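Local coordinates for thioredoxin-like fold domain-containing protein (Paracoccus denitrificans, PDB 3DML) that probably acts as a periplasmic thiol-disulfide oxidoreductase of the thioredoxin family, serving chemotrophic sulfur oxidation, at residues Ala34-Glu39 against Pro78-Met83. Numbering follows the deposited sequence.
Sequences ARWDAE and PTFVLM
Asp37 OD1, held in a salt bridge by Arg57 NH2, lies in the plane of the Trp36 indole at its edge, 3.5 Å from Trp36 CE3, while Phe80 meets one face of the same ring. Between the two segments this pair of rings alone makes the contact. Phe80 brings up the far end of its ring: CZ comes within 3.4 Å of Trp36 CD1, and CE1 approaches Trp36 CE2 equally closely, at 3.4 Å. The phenyl leans over the five-membered ring with the planes 47° apart and the centroids at 4.4 Å, an oblique pairing that is neither a flat stack nor a T. With CG anti to the backbone N (chi1 -171°), the indole reaches from helix 31-39 toward the sheet; Phe80 has its CG anti to the carbonyl carbon (chi1 -56°) and extends from strand 79-84 to meet it. In this thioredoxin fold the helix begins at the Cys30-Cys33 motif, reduced here though seen as a disulfide in another structure of the protein, and the strand follows Pro78, whose preceding peptide bond is cis, characteristically for the family. Two broad rings suit the place because the CA atoms of Trp36 and Phe80 lie 10.9 Å apart and their long, flat side chains fill the distance. Were Trp36 replaced by an alanine, a gap would probably open between helix and sheet, and the end of the Phe80 ring would lose its indole partner. Phe101 of helix 98-112 meets both rings edge-to-face, Tyr95 adds another edge-to-face pair with Trp36, and Met24 of strand 20-26 touches both aromatic side chains.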
loop_
_atom_site.group_PDB
_atom_site.type_symbol
_atom_site.label_atom_id
_atom_site.label_comp_id
_atom_site.label_asym_id
_atom_site.label_seq_id
_atom_site.Cartn_x
_atom_site.Cartn_y
_atom_site.Cartn_z
ATOM N N ALA A 34 -12.642 1.223 -0.092
ATOM C CA ALA A 34 -13.424 2.246 0.614
ATOM C C ALA A 34 -13.355 2.040 2.135
ATOM O O ALA A 34 -13.311 3.025 2.907
ATOM C CB ALA A 34 -14.859 2.226 0.134
ATOM N N ARG A 35 -13.355 0.780 2.581
ATOM C CA ARG A 35 -13.174 0.508 4.012
ATOM C C ARG A 35 -11.836 0.979 4.544
ATOM O O ARG A 35 -11.770 1.577 5.607
ATOM C CB ARG A 35 -13.324 -0.966 4.342
ATOM C CG ARG A 35 -14.750 -1.450 4.295
ATOM C CD ARG A 35 -14.785 -2.851 4.934
ATOM N NE ARG A 35 -16.060 -3.512 4.705
ATOM C CZ ARG A 35 -16.308 -4.765 5.065
ATOM N NH1 ARG A 35 -15.366 -5.478 5.668
ATOM N NH2 ARG A 35 -17.492 -5.295 4.820
ATOM N N TRP A 36 -10.770 0.743 3.793
ATOM C CA TRP A 36 -9.440 1.175 4.225
ATOM C C TRP A 36 -9.385 2.706 4.261
ATOM O O TRP A 36 -8.812 3.292 5.199
ATOM C CB TRP A 36 -8.369 0.669 3.262
ATOM C CG TRP A 36 -6.958 0.905 3.764
ATOM C CD1 TRP A 36 -6.234 0.088 4.567
ATOM C CD2 TRP A 36 -6.132 2.037 3.492
ATOM N NE1 TRP A 36 -4.990 0.622 4.802
ATOM C CE2 TRP A 36 -4.898 1.820 4.142
ATOM C CE3 TRP A 36 -6.305 3.206 2.741
ATOM C CZ2 TRP A 36 -3.838 2.736 4.074
ATOM C CZ3 TRP A 36 -5.232 4.129 2.673
ATOM C CH2 TRP A 36 -4.029 3.882 3.354
ATOM N N ASP A 37 -9.950 3.331 3.223
ATOM C CA ASP A 37 -10.033 4.812 3.140
ATOM C C ASP A 37 -10.768 5.422 4.336
ATOM O O ASP A 37 -10.387 6.476 4.814
ATOM C CB ASP A 37 -10.701 5.289 1.837
ATOM C CG ASP A 37 -9.851 5.045 0.597
ATOM O OD1 ASP A 37 -8.613 4.881 0.678
ATOM O OD2 ASP A 37 -10.444 5.007 -0.497
ATOM N N ALA A 38 -11.812 4.761 4.822
ATOM C CA ALA A 38 -12.553 5.233 5.989
ATOM C C ALA A 38 -11.850 4.911 7.305
ATOM O O ALA A 38 -11.938 5.687 8.259
ATOM C CB ALA A 38 -13.951 4.636 6.009
ATOM N N GLU A 39 -11.184 3.760 7.376
ATOM C CA GLU A 39 -10.713 3.240 8.652
ATOM C C GLU A 39 -9.262 3.565 8.939
ATOM O O GLU A 39 -8.928 4.004 10.052
ATOM C CB GLU A 39 -10.912 1.725 8.732
ATOM C CG GLU A 39 -12.369 1.359 8.818
ATOM C CD GLU A 39 -12.672 -0.110 8.608
ATOM O OE1 GLU A 39 -11.758 -0.983 8.667
ATOM O OE2 GLU A 39 -13.876 -0.383 8.399
ATOM N N PRO A 78 -7.929 -4.001 -2.590
ATOM C CA PRO A 78 -6.741 -3.147 -2.491
ATOM C C PRO A 78 -5.462 -3.974 -2.421
ATOM O O PRO A 78 -5.434 -5.047 -1.806
ATOM C CB PRO A 78 -6.951 -2.396 -1.163
ATOM C CG PRO A 78 -7.787 -3.343 -0.337
ATOM C CD PRO A 78 -8.614 -4.163 -1.285
ATOM N N THR A 79 -4.409 -3.482 -3.060
ATOM C CA THR A 79 -3.070 -4.052 -2.851
ATOM C C THR A 79 -2.185 -2.916 -2.371
ATOM O O THR A 79 -2.242 -1.812 -2.921
ATOM C CB THR A 79 -2.494 -4.649 -4.159
ATOM O OG1 THR A 79 -3.234 -5.828 -4.504
ATOM C CG2 THR A 79 -1.005 -5.033 -4.004
ATOM N N PHE A 80 -1.352 -3.185 -1.381
ATOM C CA PHE A 80 -0.450 -2.170 -0.859
ATOM C C PHE A 80 0.967 -2.611 -1.151
ATOM O O PHE A 80 1.383 -3.650 -0.656
ATOM C CB PHE A 80 -0.631 -2.015 0.651
ATOM C CG PHE A 80 -2.053 -1.696 1.056
ATOM C CD1 PHE A 80 -2.469 -0.360 1.147
ATOM C CD2 PHE A 80 -2.959 -2.722 1.330
ATOM C CE1 PHE A 80 -3.777 -0.044 1.527
ATOM C CE2 PHE A 80 -4.293 -2.431 1.704
ATOM C CZ PHE A 80 -4.695 -1.079 1.797
ATOM N N VAL A 81 1.687 -1.853 -1.972
ATOM C CA VAL A 81 3.037 -2.255 -2.330
ATOM C C VAL A 81 4.035 -1.337 -1.629
ATOM O O VAL A 81 4.004 -0.115 -1.807
ATOM C CB VAL A 81 3.291 -2.212 -3.853
ATOM C CG1 VAL A 81 4.729 -2.657 -4.148
ATOM C CG2 VAL A 81 2.297 -3.119 -4.592
ATOM N N LEU A 82 4.910 -1.935 -0.836
ATOM C CA LEU A 82 5.959 -1.156 -0.189
ATOM C C LEU A 82 7.122 -1.071 -1.155
ATOM O O LEU A 82 7.717 -2.096 -1.536
ATOM C CB LEU A 82 6.388 -1.786 1.139
ATOM C CG LEU A 82 7.407 -0.941 1.915
ATOM C CD1 LEU A 82 6.749 0.314 2.532
ATOM C CD2 LEU A 82 8.101 -1.778 2.980
HETATM N N MSE A 83 7.438 0.164 -1.531
HETATM C CA MSE A 83 8.534 0.480 -2.443
HETATM C C MSE A 83 9.704 0.997 -1.643
HETATM O O MSE A 83 9.535 1.824 -0.743
HETATM C CB MSE A 83 8.120 1.600 -3.394
HETATM C CG MSE A 83 6.837 1.386 -4.112
HETATM SE SE MSE A 83 6.963 -0.106 -5.375
HETATM C CE MSE A 83 8.190 0.736 -6.621
#